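Ddb_g0293866 (Dictyostelium discoideum, PDB 5LW6) binds ADP-ribose through the macrodomain described here, the C-terminal part of a longer protein that probably recognises poly-ADP-ribose in the DNA damage response. Local coordinates at residues Thr148-Arg153 with Leu216-Asn221; Ala57-Ser62 with Lys97-Lys102; Pro40-Lys45 with Thr244-Phe249. All blocks are in the same frame, centred on the assembly; numbering follows the deposited sequence.

Overall arrangement
All three contacts belong to one macrodomain, a mixed beta-sheet with helices packed on its faces. Contacts 1 and 2 lie on parallel strands of that sheet, their centres about 13 Å apart, and strands 145-149 and 55-59 are neighbours. E149 OE2 to S62 N (2.8 Å) joins them as a probable hydrogen bond. Contact 3 lies farther out, about 17 Å from contact 1 and 18 Å from contact 2, centre to centre, and its helix reaches back to both: T244 packs on V217, and Y245 OH makes a probable hydrogen bond with I61 N (3.1 Å). Contacts 1 and 2 sit at the C-terminal ends of their strands, the edge where, as in other macrodomains, ADP-ribose probably binds.

Contact 1: residues Thr148-Arg153 with Leu216-Asn221; sequences TESTWR and LVLGVN
At chi1 -173° T148 sets OG1 opposite its own nitrogen, which puts CG2 between that nitrogen and the carbonyl carbon, alongside L216. The two side chains point the same way, and T148 CG2 meets L216 CD2 at 3.5 Å, tighter than usual for two carbons. The parallel pairing beneath them is carried by two backbone bonds. V217 N donates to T148 O at 2.8 Å. S150 N donates to V217 O at 3.0 Å, just where regular pairing ends. Beyond that point L218 takes over: with CG beside its own nitrogen (chi1 -87°), it lays its branched end along the loop. L218 CD2 lies 3.6 Å from T151 O, and L218 CD1 is 3.9 Å from S150 CB. Replacing L218 by an alanine would probably open a gap against S150, T151 and W152 CA, leaving the loop carbonyl of T151 without its packing partner. A water ties the diverging chains together, donating to S150 O and, at 2.7 Å, to G219 O. In the sheet, strand 145-149 lies between 55-59 and 213-217, and antiparallel strand 189-193 flanks the latter. T148 and L216 face L163 and Y164 of helix 161-167, whereas V217 packs from the other face on T244 of helix 237-253.

Contact 2: residues Ala57-Ser62 with Lys97-Lys102; sequences AFPFIS and KMMVEK
F58, M98 and F60 form the dense face of this parallel strand pair, with the chain of M98 threaded across two aromatic rings. M98, introduced as selenomethionine, has CG anti to the backbone nitrogen (chi1 -175°), and a bend at its selenium carries CE onward to the second ring. M98 CB lies over one face of the F58 ring, 4.0 Å from its centroid, and M98 CE over a face of the F60 ring, 4.2 Å from its centroid, both CH-pi contacts. M98 SE sits obliquely to each ring, 3.9 Å from F60 CD1, a pair of Met-aromatic contacts. F58 CE2 touches M98 CG at 3.6 Å, and with CB, CG, SE and CE each touching a ring, the side chain is gripped along its length. Helix 70-87, the connection of this beta-alpha-beta unit, lies on the same face through S77 and I81, and Y245 and L248 of helix 237-253 pack there too.

The backbone shows where the pairing loosens. F58 N donates to K97 O at 2.9 Å, and M99 N to F58 O at 2.8 Å. One step later F60 N reaches M99 O only weakly, at 3.3 Å, and a water bridges the same two atoms as F60 centres an inverse gamma turn. On the other face M99 CE, also of an introduced selenomethionine, is packed on the F58 backbone, 3.5 Å from F58 N, and touches A57. P59 and K97, both partly exposed, make the solvent side, where K97 carries its amino group away to L141 O. Side-chain attraction is thus probably mostly dispersion, from methylene and methyl carbons over ring faces, with selenium standing in for sulfur; backbone bonds set the register, and no charged side-chain group takes part across the pair.

Contact 3: residues Pro40-Lys45 with Thr244-Phe249; sequences PKYRKK and TYHSLF
The imidazole of H246 carries P40 on one face and the hydroxyl of Y42 at its edge. P40 CD stands 3.7 Å from the centroid of the H246 ring, only 3° off the normal, so this CH-pi contact is centred. The same proline also serves the phenol, since P40 CB lies over the centre of one face of the Y42 ring. Y42 OH comes in the plane of the imidazole, 3.2 Å from H246 CD2, and the two side chains cross at about a right angle. That oxygen also lies in the plane of the F249 ring, at its edge, 3.6 Å from F249 CD2. Lower on the phenol, Y42 CE1 meets F249 CB at 3.5 Å. With CG beside its backbone nitrogen (chi1 -60°), Y42 extends its ring to the helix between H246 and F249, about one helical turn apart. In the macrodomain sandwich of helices around a sheet, helix 237-253 packs beside helix 70-87, and segment 40-45, in the loop before strand 55-59, runs in extended form along this pair. Y84 of the second helix stacks with F249 and meets Y42 edge-to-face. H246 NE2 is hydrogen-bonded to E83 OE1, which probably fixes the rotation of the imidazole under the proline. Farther along the helix, N250 OD1 accepts from K41 N, and D253 OD2 accepts from R43 N.

Contact 1: residues Thr148-Arg153 with Leu216-Asn221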
loop_
_atom_site.group_PDB
_atom_site.type_symbol
_atom_site.label_atom_id
_atom_site.label_comp_id
_atom_site.label_asym_id
_atom_site.label_seq_id
_atom_site.Cartn_x
_atom_site.Cartn_y
_atom_site.Cartn_z
ATOM N N THR A 148 0.043 4.123 -2.145
ATOM C CA THR A 148 -0.752 4.289 -3.355
ATOM C C THR A 148 -0.204 3.418 -4.478
ATOM O O THR A 148 0.998 3.297 -4.627
ATOM C CB THR A 148 -0.781 5.798 -3.764
ATOM O OG1 THR A 148 -1.683 6.010 -4.849
ATOM C CG2 THR A 148 0.561 6.332 -4.124
ATOM N N GLU A 149 -1.082 2.893 -5.330
ATOM C CA GLU A 149 -0.608 2.092 -6.485
ATOM C C GLU A 149 -0.009 3.040 -7.523
ATOM O O GLU A 149 -0.471 4.172 -7.680
ATOM C CB GLU A 149 -1.738 1.359 -7.102
ATOM C CG GLU A 149 -2.271 0.300 -6.138
ATOM C CD GLU A 149 -3.333 -0.650 -6.731
ATOM O OE1 GLU A 149 -3.618 -0.644 -7.988
ATOM O OE2 GLU A 149 -3.956 -1.339 -5.920
ATOM N N SER A 150 1.036 2.587 -8.153
ATOM C CA SER A 150 1.715 3.352 -9.183
ATOM C C SER A 150 2.141 2.422 -10.327
ATOM O O SER A 150 1.728 1.247 -10.414
ATOM C CB SER A 150 2.907 4.086 -8.547
ATOM O OG SER A 150 3.539 4.972 -9.465
ATOM N N THR A 151 2.940 2.945 -11.234
ATOM C CA THR A 151 3.432 2.130 -12.352
ATOM C C THR A 151 4.930 2.360 -12.427
ATOM O O THR A 151 5.500 3.144 -11.639
ATOM C CB THR A 151 2.789 2.567 -13.710
ATOM O OG1 THR A 151 3.356 3.827 -14.121
ATOM C CG2 THR A 151 1.274 2.688 -13.662
ATOM N N TRP A 152 5.573 1.707 -13.401
ATOM C CA TRP A 152 7.011 1.779 -13.488
ATOM C C TRP A 152 7.509 3.241 -13.550
ATOM O O TRP A 152 8.646 3.567 -13.090
ATOM C CB TRP A 152 7.560 0.910 -14.666
ATOM C CG TRP A 152 7.324 1.478 -15.978
ATOM C CD1 TRP A 152 6.222 1.336 -16.716
ATOM C CD2 TRP A 152 8.199 2.375 -16.697
ATOM N NE1 TRP A 152 6.340 2.106 -17.875
ATOM C CE2 TRP A 152 7.562 2.714 -17.875
ATOM C CE3 TRP A 152 9.459 2.903 -16.443
ATOM C CZ2 TRP A 152 8.141 3.575 -18.826
ATOM C CZ3 TRP A 152 10.028 3.761 -17.384
ATOM C CH2 TRP A 152 9.362 4.059 -18.565
ATOM N N ARG A 153 6.671 4.119 -14.097
ATOM C CA ARG A 153 7.090 5.500 -14.317
ATOM C C ARG A 153 7.220 6.315 -13.039
ATOM O O ARG A 153 7.831 7.368 -13.011
ATOM C CB ARG A 153 6.092 6.228 -15.202
ATOM C CG ARG A 153 5.954 5.790 -16.625
ATOM C CD ARG A 153 7.065 6.365 -17.482
ATOM N NE ARG A 153 6.819 7.625 -18.212
ATOM C CZ ARG A 153 6.001 7.743 -19.276
ATOM N NH1 ARG A 153 5.230 6.728 -19.735
ATOM N NH2 ARG A 153 5.918 8.912 -19.851
ATOM N N LEU A 216 4.832 4.458 -3.038
ATOM C CA LEU A 216 4.279 4.117 -4.302
ATOM C C LEU A 216 4.465 2.606 -4.453
ATOM O O LEU A 216 5.551 2.116 -4.311
ATOM C CB LEU A 216 5.127 4.835 -5.382
ATOM C CG LEU A 216 5.143 6.364 -5.298
ATOM C CD1 LEU A 216 5.826 6.907 -6.532
ATOM C CD2 LEU A 216 3.786 6.991 -5.305
ATOM N N VAL A 217 3.388 1.902 -4.765
ATOM C CA VAL A 217 3.349 0.443 -4.693
ATOM C C VAL A 217 3.149 -0.066 -6.117
ATOM O O VAL A 217 2.161 0.255 -6.722
ATOM C CB VAL A 217 2.106 0.037 -3.844
ATOM C CG1 VAL A 217 1.927 -1.454 -3.868
ATOM C CG2 VAL A 217 2.259 0.545 -2.411
ATOM N N LEU A 218 4.059 -0.858 -6.652
ATOM C CA LEU A 218 3.964 -1.301 -8.028
ATOM C C LEU A 218 3.415 -2.763 -8.034
ATOM O O LEU A 218 4.148 -3.746 -8.112
ATOM C CB LEU A 218 5.331 -1.165 -8.721
ATOM C CG LEU A 218 5.553 0.211 -9.326
ATOM C CD1 LEU A 218 5.633 1.292 -8.292
ATOM C CD2 LEU A 218 6.828 0.177 -10.130
ATOM N N GLY A 219 2.107 -2.883 -7.848
ATOM C CA GLY A 219 1.453 -4.171 -7.857
ATOM C C GLY A 219 1.305 -4.626 -9.322
ATOM O O GLY A 219 1.571 -3.877 -10.258
ATOM N N VAL A 220 0.782 -5.821 -9.473
ATOM C CA VAL A 220 0.630 -6.485 -10.732
ATOM C C VAL A 220 -0.640 -5.978 -11.417
ATOM O O VAL A 220 -1.705 -5.963 -10.844
ATOM C CB VAL A 220 0.564 -7.997 -10.502
ATOM C CG1 VAL A 220 0.209 -8.720 -11.775
ATOM C CG2 VAL A 220 1.859 -8.509 -9.917
ATOM N N ASN A 221 -0.481 -5.504 -12.650
ATOM C CA ASN A 221 -1.627 -5.091 -13.446
ATOM C C ASN A 221 -2.042 -6.188 -14.405
ATOM O O ASN A 221 -1.245 -6.765 -15.119
ATOM C CB ASN A 221 -1.269 -3.877 -14.311
ATOM C CG ASN A 221 -2.382 -3.519 -15.251
ATOM O OD1 ASN A 221 -3.514 -3.415 -14.818
ATOM N ND2 ASN A 221 -2.068 -3.330 -16.553
HETATM O O HOH W 1 2.510 -1.425 -11.045
#

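Contact 2: residues Ala57-Ser62 with Lys97-Lys102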
loop_
_atom_site.group_PDB
_atom_site.type_symbol
_atom_site.label_atom_id
_atom_site.label_comp_id
_atom_site.label_asym_id
_atom_site.label_seq_id
_atom_site.Cartn_x
_atom_site.Cartn_y
_atom_site.Cartn_z
ATOM N N ALA A 57 -1.766 3.048 5.921
ATOM C CA ALA A 57 -2.965 2.996 5.144
ATOM C C ALA A 57 -2.592 2.529 3.771
ATOM O O ALA A 57 -1.664 3.071 3.170
ATOM C CB ALA A 57 -3.598 4.370 5.049
ATOM N N PHE A 58 -3.249 1.469 3.286
ATOM C CA PHE A 58 -2.787 0.881 2.019
ATOM C C PHE A 58 -3.958 0.353 1.256
ATOM O O PHE A 58 -4.950 0.050 1.850
ATOM C CB PHE A 58 -1.734 -0.214 2.228
ATOM C CG PHE A 58 -2.201 -1.410 3.007
ATOM C CD1 PHE A 58 -2.254 -1.378 4.383
ATOM C CD2 PHE A 58 -2.555 -2.564 2.350
ATOM C CE1 PHE A 58 -2.688 -2.484 5.104
ATOM C CE2 PHE A 58 -2.965 -3.715 3.057
ATOM C CZ PHE A 58 -3.010 -3.666 4.464
ATOM N N PRO A 59 -3.858 0.338 -0.085
ATOM C CA PRO A 59 -4.921 -0.213 -0.869
ATOM C C PRO A 59 -4.937 -1.762 -0.886
ATOM O O PRO A 59 -3.982 -2.402 -0.465
ATOM C CB PRO A 59 -4.627 0.393 -2.257
ATOM C CG PRO A 59 -3.167 0.345 -2.326
ATOM C CD PRO A 59 -2.711 0.752 -0.918
ATOM N N PHE A 60 -6.082 -2.320 -1.307
ATOM C CA PHE A 60 -6.245 -3.748 -1.581
ATOM C C PHE A 60 -5.578 -3.984 -2.933
ATOM O O PHE A 60 -6.174 -3.806 -4.013
ATOM C CB PHE A 60 -7.729 -4.049 -1.547
ATOM C CG PHE A 60 -8.118 -5.492 -1.653
ATOM C CD1 PHE A 60 -7.224 -6.515 -1.420
ATOM C CD2 PHE A 60 -9.495 -5.833 -1.879
ATOM C CE1 PHE A 60 -7.614 -7.837 -1.434
ATOM C CE2 PHE A 60 -9.876 -7.193 -1.925
ATOM C CZ PHE A 60 -8.939 -8.184 -1.725
ATOM N N ILE A 61 -4.288 -4.290 -2.851
ATOM C CA ILE A 61 -3.390 -4.112 -3.992
ATOM C C ILE A 61 -3.900 -4.836 -5.227
ATOM O O ILE A 61 -4.253 -6.015 -5.142
ATOM C CB ILE A 61 -1.948 -4.523 -3.618
ATOM C CG1 ILE A 61 -1.515 -3.814 -2.297
ATOM C CG2 ILE A 61 -1.042 -4.399 -4.828
ATOM C CD1 ILE A 61 -0.102 -4.200 -1.899
ATOM N N SER A 62 -3.979 -4.072 -6.319
ATOM C CA SER A 62 -4.270 -4.539 -7.714
ATOM C C SER A 62 -5.722 -4.893 -7.972
ATOM O O SER A 62 -6.040 -5.348 -9.060
ATOM C CB SER A 62 -3.373 -5.713 -8.067
ATOM O OG SER A 62 -2.037 -5.221 -8.135
ATOM N N LYS A 97 -4.463 -0.337 7.983
ATOM C CA LYS A 97 -5.773 0.032 7.487
ATOM C C LYS A 97 -5.792 -0.181 6.034
ATOM O O LYS A 97 -5.124 0.535 5.275
ATOM C CB LYS A 97 -6.136 1.484 7.821
ATOM C CG LYS A 97 -6.105 1.704 9.339
ATOM C CD LYS A 97 -6.826 2.975 9.762
ATOM C CE LYS A 97 -6.803 3.134 11.292
ATOM N NZ LYS A 97 -7.381 4.462 11.619
HETATM N N MSE A 98 -6.585 -1.144 5.608
HETATM C CA MSE A 98 -6.613 -1.470 4.196
HETATM C C MSE A 98 -7.838 -0.833 3.607
HETATM O O MSE A 98 -8.964 -1.058 4.006
HETATM C CB MSE A 98 -6.603 -2.933 3.909
HETATM C CG MSE A 98 -6.519 -3.249 2.436
HETATM SE SE MSE A 98 -6.370 -5.194 2.099
HETATM C CE MSE A 98 -8.159 -5.504 2.338
HETATM N N MSE A 99 -7.644 -0.063 2.563
HETATM C CA MSE A 99 -8.704 0.703 1.956
HETATM C C MSE A 99 -9.257 -0.093 0.795
HETATM O O MSE A 99 -8.554 -0.410 -0.129
HETATM C CB MSE A 99 -8.119 2.037 1.420
HETATM C CG MSE A 99 -7.504 2.815 2.601
HETATM SE SE MSE A 99 -6.671 4.501 2.070
HETATM C CE MSE A 99 -4.992 3.746 1.228
ATOM N N VAL A 100 -10.535 -0.379 0.807
ATOM C CA VAL A 100 -11.208 -1.176 -0.196
ATOM C C VAL A 100 -12.312 -0.348 -0.890
ATOM O O VAL A 100 -13.167 0.261 -0.230
ATOM C CB VAL A 100 -11.802 -2.489 0.431
ATOM C CG1 VAL A 100 -12.608 -3.262 -0.579
ATOM C CG2 VAL A 100 -10.733 -3.332 1.123
ATOM N N GLU A 101 -12.311 -0.322 -2.223
ATOM C CA GLU A 101 -13.319 0.451 -2.923
ATOM C C GLU A 101 -14.695 -0.203 -2.744
ATOM O O GLU A 101 -14.831 -1.431 -2.592
ATOM C CB GLU A 101 -12.918 0.661 -4.372
ATOM C CG GLU A 101 -11.686 1.574 -4.505
ATOM C CD GLU A 101 -11.196 1.737 -5.945
ATOM O OE1 GLU A 101 -11.981 1.425 -6.878
ATOM O OE2 GLU A 101 -9.996 2.098 -6.136
ATOM N N LYS A 102 -15.706 0.643 -2.654
ATOM C CA LYS A 102 -17.095 0.182 -2.349
ATOM C C LYS A 102 -17.501 -0.952 -3.245
ATOM O O LYS A 102 -18.237 -1.875 -2.839
ATOM C CB LYS A 102 -18.053 1.339 -2.618
ATOM C CG LYS A 102 -19.492 1.067 -2.204
ATOM C CD LYS A 102 -20.413 2.286 -2.456
ATOM C CE LYS A 102 -20.505 2.651 -3.940
ATOM N NZ LYS A 102 -21.240 3.930 -4.206
HETATM O O HOH W 2 -8.109 -0.510 -2.902
#

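Contact 3: residues Pro40-Lys45 with Thr244-Phe249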
loop_
_atom_site.group_PDB
_atom_site.type_symbol
_atom_site.label_atom_id
_atom_site.label_comp_id
_atom_site.label_asym_id
_atom_site.label_seq_id
_atom_site.Cartn_x
_atom_site.Cartn_y
_atom_site.Cartn_z
ATOM N N PRO A 40 10.147 -11.375 2.725
ATOM C CA PRO A 40 10.036 -10.550 3.942
ATOM C C PRO A 40 11.338 -10.382 4.652
ATOM O O PRO A 40 12.118 -11.343 4.751
ATOM C CB PRO A 40 9.101 -11.340 4.822
ATOM C CG PRO A 40 9.147 -12.749 4.322
ATOM C CD PRO A 40 9.637 -12.733 2.922
ATOM N N LYS A 41 11.577 -9.165 5.098
ATOM C CA LYS A 41 12.773 -8.781 5.885
ATOM C C LYS A 41 12.291 -8.017 7.129
ATOM O O LYS A 41 12.620 -6.858 7.347
ATOM C CB LYS A 41 13.655 -7.911 5.036
ATOM C CG LYS A 41 14.140 -8.546 3.754
ATOM C CD LYS A 41 15.201 -9.597 4.051
ATOM C CE LYS A 41 15.801 -10.257 2.795
ATOM N NZ LYS A 41 16.325 -11.605 3.260
ATOM N N TYR A 42 11.498 -8.696 7.897
ATOM C CA TYR A 42 10.772 -8.070 8.954
ATOM C C TYR A 42 11.639 -7.926 10.183
ATOM O O TYR A 42 12.527 -8.726 10.423
ATOM C CB TYR A 42 9.492 -8.827 9.261
ATOM C CG TYR A 42 8.523 -8.941 8.117
ATOM C CD1 TYR A 42 8.543 -8.027 7.051
ATOM C CD2 TYR A 42 7.500 -9.890 8.145
ATOM C CE1 TYR A 42 7.631 -8.104 6.021
ATOM C CE2 TYR A 42 6.580 -9.998 7.092
ATOM C CZ TYR A 42 6.658 -9.106 6.032
ATOM O OH TYR A 42 5.749 -9.209 5.017
ATOM N N ARG A 43 11.378 -6.918 11.008
ATOM C CA ARG A 43 12.223 -6.596 12.196
ATOM C C ARG A 43 11.335 -6.256 13.389
ATOM O O ARG A 43 10.587 -5.323 13.293
ATOM C CB ARG A 43 13.106 -5.369 11.892
ATOM C CG ARG A 43 14.182 -5.667 10.859
ATOM C CD ARG A 43 15.281 -4.605 10.838
ATOM N NE ARG A 43 16.398 -5.080 10.011
ATOM C CZ ARG A 43 17.420 -4.331 9.583
ATOM N NH1 ARG A 43 17.490 -3.027 9.870
ATOM N NH2 ARG A 43 18.383 -4.888 8.830
ATOM N N LYS A 44 11.441 -7.049 14.435
ATOM C CA LYS A 44 10.665 -6.851 15.681
ATOM C C LYS A 44 11.261 -5.667 16.422
ATOM O O LYS A 44 12.525 -5.505 16.520
ATOM C CB LYS A 44 10.687 -8.056 16.629
ATOM C CG LYS A 44 10.098 -9.329 16.028
ATOM C CD LYS A 44 9.804 -10.389 17.122
ATOM C CE LYS A 44 9.305 -11.698 16.488
ATOM N NZ LYS A 44 10.458 -12.475 15.982
ATOM N N LYS A 45 10.362 -4.841 16.908
ATOM C CA LYS A 45 10.690 -3.665 17.743
ATOM C C LYS A 45 9.710 -3.559 18.869
ATOM O O LYS A 45 8.541 -3.175 18.653
ATOM C CB LYS A 45 10.626 -2.366 16.951
ATOM C CG LYS A 45 11.517 -2.330 15.756
ATOM C CD LYS A 45 11.302 -1.028 14.973
ATOM C CE LYS A 45 12.131 -1.046 13.686
ATOM N NZ LYS A 45 12.145 0.298 13.026
ATOM N N THR A 244 4.913 -7.882 -3.714
ATOM C CA THR A 244 4.457 -6.485 -3.492
ATOM C C THR A 244 4.106 -6.284 -2.003
ATOM O O THR A 244 4.552 -5.328 -1.385
ATOM C CB THR A 244 3.345 -6.063 -4.425
ATOM O OG1 THR A 244 3.610 -6.432 -5.800
ATOM C CG2 THR A 244 3.151 -4.617 -4.354
ATOM N N TYR A 245 3.361 -7.203 -1.439
ATOM C CA TYR A 245 3.023 -7.083 -0.030
ATOM C C TYR A 245 4.259 -7.176 0.847
ATOM O O TYR A 245 4.470 -6.407 1.763
ATOM C CB TYR A 245 1.987 -8.129 0.415
ATOM C CG TYR A 245 0.571 -7.734 0.083
ATOM C CD1 TYR A 245 -0.136 -6.857 0.907
ATOM C CD2 TYR A 245 -0.064 -8.177 -1.028
ATOM C CE1 TYR A 245 -1.426 -6.481 0.592
ATOM C CE2 TYR A 245 -1.366 -7.805 -1.341
ATOM C CZ TYR A 245 -2.045 -6.926 -0.538
ATOM O OH TYR A 245 -3.369 -6.512 -0.870
ATOM N N HIS A 246 5.124 -8.133 0.552
ATOM C CA HIS A 246 6.395 -8.235 1.303
ATOM C C HIS A 246 7.201 -6.958 1.256
ATOM O O HIS A 246 7.674 -6.502 2.247
ATOM C CB HIS A 246 7.208 -9.427 0.813
ATOM C CG HIS A 246 6.663 -10.747 1.254
ATOM N ND1 HIS A 246 6.775 -11.903 0.496
ATOM C CD2 HIS A 246 6.038 -11.109 2.397
ATOM C CE1 HIS A 246 6.187 -12.903 1.142
ATOM N NE2 HIS A 246 5.769 -12.457 2.318
ATOM N N SER A 247 7.357 -6.385 0.071
ATOM C CA SER A 247 8.033 -5.117 -0.095
ATOM C C SER A 247 7.394 -4.004 0.707
ATOM O O SER A 247 8.087 -3.157 1.331
ATOM C CB SER A 247 7.997 -4.740 -1.569
ATOM O OG SER A 247 8.835 -5.636 -2.218
ATOM N N LEU A 248 6.079 -3.929 0.656
ATOM C CA LEU A 248 5.364 -2.914 1.405
ATOM C C LEU A 248 5.644 -3.033 2.893
ATOM O O LEU A 248 5.900 -2.057 3.583
ATOM C CB LEU A 248 3.886 -3.041 1.062
ATOM C CG LEU A 248 2.950 -2.124 1.826
ATOM C CD1 LEU A 248 3.297 -0.659 1.571
ATOM C CD2 LEU A 248 1.518 -2.435 1.414
ATOM N N PHE A 249 5.529 -4.244 3.431
ATOM C CA PHE A 249 5.709 -4.431 4.844
ATOM C C PHE A 249 7.165 -4.342 5.219
ATOM O O PHE A 249 7.494 -3.873 6.304
ATOM C CB PHE A 249 5.097 -5.770 5.301
ATOM C CG PHE A 249 3.601 -5.818 5.181
ATOM C CD1 PHE A 249 2.801 -4.675 5.433
ATOM C CD2 PHE A 249 2.987 -6.931 4.792
ATOM C CE1 PHE A 249 1.407 -4.711 5.277
ATOM C CE2 PHE A 249 1.588 -6.986 4.655
ATOM C CZ PHE A 249 0.816 -5.892 4.904
#